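PDB 5U47: penicillin binding protein 2X from Streptococcus thermophilus, which probably acts as a transpeptidase that cross-links peptidoglycan strands during septal cell wall synthesis and is acylated by beta-lactam antibiotics. Local coordinates for residues A[29-43]-A[212-225]. The protein carries 1 engineered substitution. Numbering follows the deposited sequence.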
ATOM      1  N   ALA A  29       8.250  16.115  21.647  1.00 34.24           N
ATOM      2  CA  ALA A  29       7.817  15.507  20.409  1.00 34.38           C
ATOM      3  C   ALA A  29       6.818  16.395  19.698  1.00 32.26           C
ATOM      4  O   ALA A  29       5.934  16.968  20.316  1.00 31.92           O
ATOM      5  CB  ALA A  29       7.193  14.143  20.677  1.00 35.33           C
ATOM      6  N   ALA A  30       6.989  16.528  18.401  1.00 32.30           N
ATOM      7  CA  ALA A  30       6.060  17.282  17.582  1.00 32.77           C
ATOM      8  C   ALA A  30       4.772  16.471  17.394  1.00 32.72           C
ATOM      9  O   ALA A  30       4.762  15.239  17.543  1.00 30.28           O
ATOM     10  CB  ALA A  30       6.686  17.562  16.223  1.00 33.99           C
ATOM     11  N   LYS A  31       3.688  17.168  17.083  1.00 32.25           N
ATOM     12  CA  LYS A  31       2.459  16.511  16.753  1.00 30.98           C
ATOM     13  C   LYS A  31       2.686  15.712  15.447  1.00 28.54           C
ATOM     14  O   LYS A  31       3.190  16.243  14.452  1.00 27.35           O
ATOM     15  CB  LYS A  31       1.356  17.529  16.523  1.00 35.04           C
ATOM     16  CG  LYS A  31       0.067  16.908  16.017  1.00 37.83           C
ATOM     17  CD  LYS A  31      -0.967  17.931  15.653  1.00 41.01           C
ATOM     18  CE  LYS A  31      -2.217  17.230  15.156  1.00 43.36           C
ATOM     19  NZ  LYS A  31      -3.220  18.206  14.650  1.00 47.10           N
ATOM     20  N   ARG A  32       2.315  14.444  15.469  1.00 26.35           N
ATOM     21  CA  ARG A  32       2.433  13.592  14.310  1.00 25.82           C
ATOM     22  C   ARG A  32       1.301  13.920  13.343  1.00 25.82           C
ATOM     23  O   ARG A  32       0.160  14.159  13.759  1.00 26.31           O
ATOM     24  CB  ARG A  32       2.354  12.129  14.743  1.00 25.49           C
ATOM     25  CG  ARG A  32       2.592  11.110  13.642  1.00 25.58           C
ATOM     26  CD  ARG A  32       2.624   9.707  14.241  1.00 25.71           C
ATOM     27  NE  ARG A  32       2.896   8.671  13.250  1.00 25.41           N
ATOM     28  CZ  ARG A  32       4.104   8.376  12.778  1.00 25.79           C
ATOM     29  NH1 ARG A  32       5.184   9.063  13.174  1.00 26.84           N
ATOM     30  NH2 ARG A  32       4.243   7.417  11.887  1.00 25.00           N
ATOM     31  N   GLY A  33       1.618  13.895  12.055  1.00 25.11           N
ATOM     32  CA  GLY A  33       0.659  14.168  11.021  1.00 24.25           C
ATOM     33  C   GLY A  33      -0.511  13.210  11.068  1.00 24.03           C
ATOM     34  O   GLY A  33      -0.401  12.097  11.579  1.00 22.63           O
ATOM     35  N   THR A  34      -1.639  13.680  10.556  1.00 23.99           N
ATOM     36  CA  THR A  34      -2.851  12.897  10.497  1.00 24.01           C
ATOM     37  C   THR A  34      -2.871  12.168   9.168  1.00 23.48           C
ATOM     38  O   THR A  34      -2.422  12.712   8.161  1.00 23.92           O
ATOM     39  CB  THR A  34      -4.075  13.823  10.605  1.00 24.31           C
ATOM     40  OG1 THR A  34      -4.103  14.379  11.903  1.00 25.26           O
ATOM     41  CG2 THR A  34      -5.384  13.089  10.369  1.00 24.64           C
ATOM     42  N   ILE A  35      -3.406  10.950   9.181  1.00 22.84           N
ATOM     43  CA  ILE A  35      -3.596  10.151   7.977  1.00 22.39           C
ATOM     44  C   ILE A  35      -5.080  10.189   7.692  1.00 22.37           C
ATOM     45  O   ILE A  35      -5.906   9.832   8.574  1.00 23.12           O
ATOM     46  CB  ILE A  35      -3.131   8.691   8.157  1.00 22.30           C
ATOM     47  CG1 ILE A  35      -1.632   8.666   8.466  1.00 22.66           C
ATOM     48  CG2 ILE A  35      -3.409   7.887   6.884  1.00 22.26           C
ATOM     49  CD1 ILE A  35      -1.117   7.327   8.956  1.00 23.07           C
ATOM     50  N   TYR A  36      -5.413  10.618   6.481  1.00 21.58           N
ATOM     51  CA  TYR A  36      -6.787  10.758   6.025  1.00 22.03           C
ATOM     52  C   TYR A  36      -7.112   9.837   4.857  1.00 21.51           C
ATOM     53  O   TYR A  36      -6.218   9.294   4.190  1.00 21.61           O
ATOM     54  CB  TYR A  36      -7.007  12.186   5.502  1.00 22.69           C
ATOM     55  CG  TYR A  36      -6.894  13.321   6.499  1.00 23.33           C
ATOM     56  CD1 TYR A  36      -7.915  13.580   7.412  1.00 23.96           C
ATOM     57  CD2 TYR A  36      -5.807  14.180   6.484  1.00 24.13           C
ATOM     58  CE1 TYR A  36      -7.846  14.645   8.287  1.00 24.94           C
ATOM     59  CE2 TYR A  36      -5.713  15.244   7.365  1.00 25.34           C
ATOM     60  CZ  TYR A  36      -6.739  15.471   8.264  1.00 25.82           C
ATOM     61  OH  TYR A  36      -6.649  16.500   9.138  1.00 27.26           O
ATOM     62  N   ASP A  37      -8.394   9.684   4.580  1.00 21.27           N
ATOM     63  CA  ASP A  37      -8.791   9.032   3.381  1.00 21.95           C
ATOM     64  C   ASP A  37      -8.731  10.144   2.278  1.00 22.22           C
ATOM     65  O   ASP A  37      -8.327  11.290   2.555  1.00 22.72           O
ATOM     66  CB  ASP A  37     -10.161   8.329   3.505  1.00 22.44           C
ATOM     67  CG  ASP A  37     -11.345   9.227   3.152  1.00 23.05           C
ATOM     68  OD1 ASP A  37     -11.272  10.451   3.335  1.00 23.99           O
ATOM     69  OD2 ASP A  37     -12.350   8.671   2.693  1.00 23.36           O
ATOM     70  N   ARG A  38      -9.140   9.818   1.065  1.00 22.77           N
ATOM     71  CA  ARG A  38      -9.024  10.751  -0.073  1.00 24.31           C
ATOM     72  C   ARG A  38      -9.844  12.046   0.045  1.00 26.76           C
ATOM     73  O   ARG A  38      -9.533  13.025  -0.637  1.00 27.59           O
ATOM     74  CB  ARG A  38      -9.353  10.023  -1.386  1.00 24.05           C
ATOM     75  CG  ARG A  38     -10.818   9.629  -1.523  1.00 24.05           C
ATOM     76  CD  ARG A  38     -11.057   8.726  -2.711  1.00 23.80           C
ATOM     77  NE  ARG A  38     -10.781   9.393  -3.987  1.00 24.25           N
ATOM     78  CZ  ARG A  38      -9.689   9.247  -4.745  1.00 24.45           C
ATOM     79  NH1 ARG A  38      -8.717   8.384  -4.432  1.00 23.56           N
ATOM     80  NH2 ARG A  38      -9.605   9.932  -5.887  1.00 24.85           N
ATOM     81  N   ASN A  39     -10.858  12.050   0.923  1.00 28.17           N
ATOM     82  CA  ASN A  39     -11.732  13.206   1.123  1.00 29.47           C
ATOM     83  C   ASN A  39     -11.638  13.799   2.515  1.00 29.96           C
ATOM     84  O   ASN A  39     -12.554  14.496   2.937  1.00 30.89           O
ATOM     85  CB  ASN A  39     -13.186  12.824   0.807  1.00 30.81           C
ATOM     86  CG  ASN A  39     -13.426  12.639  -0.663  1.00 32.19           C
ATOM     87  OD1 ASN A  39     -13.050  13.483  -1.469  1.00 36.72           O
ATOM     88  ND2 ASN A  39     -14.066  11.559  -1.026  1.00 32.95           N
ATOM     89  N   GLY A  40     -10.569  13.491   3.252  1.00 27.43           N
ATOM     90  CA  GLY A  40     -10.390  14.071   4.578  1.00 27.73           C
ATOM     91  C   GLY A  40     -11.008  13.358   5.776  1.00 27.03           C
ATOM     92  O   GLY A  40     -11.061  13.931   6.851  1.00 26.12           O
ATOM     93  N   ASN A  41     -11.477  12.126   5.602  1.00 27.16           N
ATOM     94  CA  ASN A  41     -11.978  11.350   6.748  1.00 26.75           C
ATOM     95  C   ASN A  41     -10.771  10.868   7.523  1.00 25.32           C
ATOM     96  O   ASN A  41      -9.846  10.298   6.934  1.00 23.99           O
ATOM     97  CB  ASN A  41     -12.828  10.169   6.290  1.00 27.87           C
ATOM     98  CG  ASN A  41     -14.107  10.616   5.627  1.00 30.79           C
ATOM     99  OD1 ASN A  41     -14.191  10.668   4.408  1.00 37.57           O
ATOM    100  ND2 ASN A  41     -15.093  11.000   6.430  1.00 31.46           N
ATOM    101  N   VAL A  42     -10.785  11.084   8.829  1.00 24.51           N
ATOM    102  CA  VAL A  42      -9.639  10.732   9.687  1.00 24.89           C
ATOM    103  C   VAL A  42      -9.459   9.220   9.812  1.00 23.79           C
ATOM    104  O   VAL A  42     -10.427   8.500  10.121  1.00 23.40           O
ATOM    105  CB  VAL A  42      -9.765  11.367  11.089  1.00 25.89           C
ATOM    106  CG1 VAL A  42      -8.621  10.919  12.011  1.00 26.05           C
ATOM    107  CG2 VAL A  42      -9.790  12.890  10.985  1.00 27.19           C
ATOM    108  N   LEU A  43      -8.245   8.748   9.509  1.00 22.41           N
ATOM    109  CA  LEU A  43      -7.886   7.325   9.647  1.00 22.39           C
ATOM    110  C   LEU A  43      -6.961   7.073  10.830  1.00 22.78           C
ATOM    111  O   LEU A  43      -7.059   6.015  11.475  1.00 22.12           O
ATOM    112  CB  LEU A  43      -7.242   6.772   8.374  1.00 22.32           C
ATOM    113  CG  LEU A  43      -8.012   6.971   7.072  1.00 22.10           C
ATOM    114  CD1 LEU A  43      -7.298   6.288   5.908  1.00 21.72           C
ATOM    115  CD2 LEU A  43      -9.462   6.493   7.192  1.00 22.16           C
ATOM    116  N   ALA A 212       8.009  22.835  18.684  1.00 32.26           N
ATOM    117  CA  ALA A 212       8.015  21.737  17.732  1.00 31.89           C
ATOM    118  C   ALA A 212       7.284  22.178  16.454  1.00 31.42           C
ATOM    119  O   ALA A 212       6.485  23.100  16.495  1.00 33.41           O
ATOM    120  CB  ALA A 212       7.343  20.521  18.341  1.00 31.98           C
ATOM    121  N   ILE A 213       7.590  21.550  15.327  1.00 31.90           N
ATOM    122  CA  ILE A 213       6.915  21.844  14.047  1.00 33.41           C
ATOM    123  C   ILE A 213       6.108  20.592  13.669  1.00 32.16           C
ATOM    124  O   ILE A 213       6.674  19.520  13.543  1.00 29.63           O
ATOM    125  CB  ILE A 213       7.924  22.178  12.935  1.00 35.54           C
ATOM    126  CG1 ILE A 213       8.742  23.426  13.316  1.00 36.96           C
ATOM    127  CG2 ILE A 213       7.213  22.407  11.597  1.00 35.65           C
ATOM    128  CD1 ILE A 213       9.936  23.653  12.405  1.00 37.94           C
ATOM    129  N   ASP A 214       4.798  20.738  13.514  1.00 31.88           N
ATOM    130  CA  ASP A 214       3.917  19.600  13.222  1.00 31.36           C
ATOM    131  C   ASP A 214       4.345  18.792  11.997  1.00 29.33           C
ATOM    132  O   ASP A 214       4.893  19.327  11.047  1.00 28.87           O
ATOM    133  CB  ASP A 214       2.482  20.075  12.967  1.00 33.12           C
ATOM    134  CG  ASP A 214       1.811  20.682  14.198  1.00 36.01           C
ATOM    135  OD1 ASP A 214       2.369  20.651  15.314  1.00 36.10           O
ATOM    136  OD2 ASP A 214       0.681  21.171  14.031  1.00 38.69           O
ATOM    137  N   GLY A 215       4.063  17.496  12.027  1.00 27.24           N
ATOM    138  CA  GLY A 215       4.329  16.643  10.896  1.00 27.06           C
ATOM    139  C   GLY A 215       3.355  16.980   9.775  1.00 27.18           C
ATOM    140  O   GLY A 215       2.387  17.697   9.977  1.00 27.53           O
ATOM    141  N   LYS A 216       3.636  16.480   8.581  1.00 26.79           N
ATOM    142  CA  LYS A 216       2.767  16.721   7.441  1.00 26.57           C
ATOM    143  C   LYS A 216       1.608  15.742   7.469  1.00 24.37           C
ATOM    144  O   LYS A 216       1.716  14.643   8.007  1.00 23.74           O
ATOM    145  CB  LYS A 216       3.568  16.610   6.150  1.00 27.94           C
ATOM    146  CG  LYS A 216       4.596  17.737   6.015  1.00 29.46           C
ATOM    147  CD  LYS A 216       5.492  17.556   4.824  1.00 31.06           C
ATOM    148  CE  LYS A 216       6.496  18.700   4.700  1.00 31.72           C
ATOM    149  NZ  LYS A 216       7.404  18.499   3.518  1.00 32.23           N
ATOM    150  N   ASN A 217       0.471  16.170   6.962  1.00 23.93           N
ATOM    151  CA  ASN A 217      -0.676  15.271   6.883  1.00 24.36           C
ATOM    152  C   ASN A 217      -0.618  14.473   5.568  1.00 23.66           C
ATOM    153  O   ASN A 217      -0.136  14.970   4.530  1.00 22.07           O
ATOM    154  CB  ASN A 217      -1.987  16.052   6.972  1.00 25.15           C
ATOM    155  CG  ASN A 217      -2.182  16.730   8.316  1.00 24.09           C
ATOM    156  OD1 ASN A 217      -1.697  16.279   9.350  1.00 22.00           O
ATOM    157  ND2 ASN A 217      -2.901  17.826   8.292  1.00 25.90           N
ATOM    158  N   ILE A 218      -1.104  13.232   5.619  1.00 23.35           N
ATOM    159  CA  ILE A 218      -1.112  12.366   4.446  1.00 23.56           C
ATOM    160  C   ILE A 218      -2.528  11.991   4.121  1.00 22.10           C
ATOM    161  O   ILE A 218      -3.210  11.426   4.967  1.00 22.01           O
ATOM    162  CB  ILE A 218      -0.295  11.072   4.690  1.00 23.18           C
ATOM    163  CG1 ILE A 218       1.163  11.396   5.017  1.00 23.92           C
ATOM    164  CG2 ILE A 218      -0.376  10.138   3.487  1.00 24.61           C
ATOM    165  CD1 ILE A 218       1.951  11.953   3.868  1.00 25.45           C
ATOM    166  N   TYR A 219      -2.975  12.359   2.924  1.00 21.54           N
ATOM    167  CA  TYR A 219      -4.265  11.953   2.411  1.00 21.92           C
ATOM    168  C   TYR A 219      -4.006  10.737   1.545  1.00 21.90           C
ATOM    169  O   TYR A 219      -3.340  10.836   0.523  1.00 23.50           O
ATOM    170  CB  TYR A 219      -4.918  13.050   1.564  1.00 22.88           C
ATOM    171  CG  TYR A 219      -5.337  14.262   2.367  1.00 24.10           C
ATOM    172  CD1 TYR A 219      -4.402  15.195   2.786  1.00 25.04           C
ATOM    173  CD2 TYR A 219      -6.668  14.479   2.694  1.00 25.23           C
ATOM    174  CE1 TYR A 219      -4.778  16.320   3.530  1.00 26.24           C
ATOM    175  CE2 TYR A 219      -7.054  15.600   3.444  1.00 26.88           C
ATOM    176  CZ  TYR A 219      -6.102  16.511   3.848  1.00 26.80           C
ATOM    177  OH  TYR A 219      -6.469  17.606   4.576  1.00 29.59           O
ATOM    178  N   THR A 220      -4.500   9.587   1.964  1.00 21.95           N
ATOM    179  CA  THR A 220      -4.365   8.395   1.172  1.00 21.64           C
ATOM    180  C   THR A 220      -5.393   8.404   0.051  1.00 22.58           C
ATOM    181  O   THR A 220      -6.300   9.263   0.005  1.00 21.92           O
ATOM    182  CB  THR A 220      -4.534   7.118   2.014  1.00 20.84           C
ATOM    183  OG1 THR A 220      -5.875   7.025   2.504  1.00 21.17           O
ATOM    184  CG2 THR A 220      -3.557   7.107   3.158  1.00 20.44           C
ATOM    185  N   THR A 221      -5.247   7.448  -0.863  1.00 20.48           N
ATOM    186  CA  THR A 221      -6.175   7.297  -1.982  1.00 20.33           C
ATOM    187  C   THR A 221      -7.432   6.543  -1.583  1.00 19.65           C
ATOM    188  O   THR A 221      -8.387   6.465  -2.362  1.00 20.78           O
ATOM    189  CB  THR A 221      -5.497   6.515  -3.135  1.00 19.45           C
ATOM    190  OG1 THR A 221      -4.955   5.308  -2.617  1.00 18.25           O
ATOM    191  CG2 THR A 221      -4.400   7.339  -3.741  1.00 19.90           C
ATOM    192  N   LEU A 222      -7.436   5.965  -0.380  1.00 19.89           N
ATOM    193  CA  LEU A 222      -8.583   5.175   0.087  1.00 19.70           C
ATOM    194  C   LEU A 222      -9.880   5.981   0.190  1.00 19.96           C
ATOM    195  O   LEU A 222      -9.864   7.166   0.439  1.00 18.35           O
ATOM    196  CB  LEU A 222      -8.323   4.545   1.457  1.00 20.25           C
ATOM    197  CG  LEU A 222      -7.159   3.589   1.699  1.00 21.31           C
ATOM    198  CD1 LEU A 222      -7.213   3.125   3.150  1.00 23.19           C
ATOM    199  CD2 LEU A 222      -7.156   2.393   0.767  1.00 21.35           C
ATOM    200  N   SER A 223     -10.987   5.296  -0.074  1.00 21.20           N
ATOM    201  CA  SER A 223     -12.325   5.817   0.095  1.00 22.77           C
ATOM    202  C   SER A 223     -12.870   5.142   1.332  1.00 23.15           C
ATOM    203  O   SER A 223     -13.148   3.927   1.298  1.00 20.82           O
ATOM    204  CB  SER A 223     -13.178   5.435  -1.096  1.00 24.93           C
ATOM    205  OG  SER A 223     -14.548   5.703  -0.853  1.00 25.46           O
ATOM    206  N   ALA A 224     -12.998   5.886   2.430  1.00 23.69           N
ATOM    207  CA  ALA A 224     -13.527   5.281   3.659  1.00 25.70           C
ATOM    208  C   ALA A 224     -14.859   4.550   3.491  1.00 27.02           C
ATOM    209  O   ALA A 224     -14.994   3.428   4.001  1.00 26.67           O
ATOM    210  CB  ALA A 224     -13.572   6.282   4.816  1.00 27.07           C
ATOM    211  N   PRO A 225     -15.840   5.145   2.761  1.00 28.01           N
ATOM    212  CA  PRO A 225     -17.109   4.432   2.558  1.00 29.58           C
ATOM    213  C   PRO A 225     -16.936   3.091   1.850  1.00 27.49           C
ATOM    214  O   PRO A 225     -17.512   2.074   2.267  1.00 27.08           O
ATOM    215  CB  PRO A 225     -17.931   5.394   1.668  1.00 31.54           C
ATOM    216  CG  PRO A 225     -17.337   6.749   1.909  1.00 31.64           C
ATOM    217  CD  PRO A 225     -15.895   6.528   2.253  1.00 30.65           C
TER
HETATM  218  O   HOH W   1      -1.149  19.797  12.566  0.50 31.54           O
HETATM  219  O   HOH W   2       4.202  19.941  16.960  1.00 37.24           O
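With nearly equal first torsions, Y36 (chi1 -65°) and Y219 hold CG anti to the carbonyl carbon, and the two rings run side by side from neighbouring strands. The strands, 35-36 and 217-220, form a short parallel pair with I35 opposite I218 and Y36 opposite Y219, part of the mixed sheet that also takes in strands 42-55 and 438-443. Segment 29-43 belongs to the dimerisation-domain family region, whereas strand 217-220 leads into helix 224-241. The tyrosines make an offset stack: ring centroids lie 4.5 Å apart, planes are inclined by 22°, and CD2 of Y36 sits over the centre of the Y219 ring. N217 CB meets the edge of the Y36 ring, and the N217 amide stands almost perpendicular to that ring, while T34 CG2 lies over one face of it, displaced toward the rim.

Parallel register is evident in the backbone bonds: I218 N donates to T34 O, and Y36 N to I218 O. Y36 O has two donors from T220: OG1, 2.8 Å away, comes in the carbonyl plane on a lone pair, whereas N stands above that plane. At the start of strand 217-220, the side-chain amide of N217 takes the place of a backbone acceptor, its OD1 accepting from T34 N at 2.9 Å in a nearly straight bond.

Past the strands, D37 to G40 is a type I turn, and D37 OD1 accepting from N39 N adds an Asx turn at its start. N41 N reaches the same oxygen from the opposite face of the carboxylate, which fixes its rotation; OD2 then receives A224 N at 2.9 Å, joining this turn to the first residue of helix 224-241. R38 N donates to L222 O. The R38 side chain, whose guanidinium also forms a salt bridge with E257 of the transpeptidase family region, bends at chi3, and NH1 reaches T221 O at 2.8 Å, with that oxygen 5° out of the guanidinium plane.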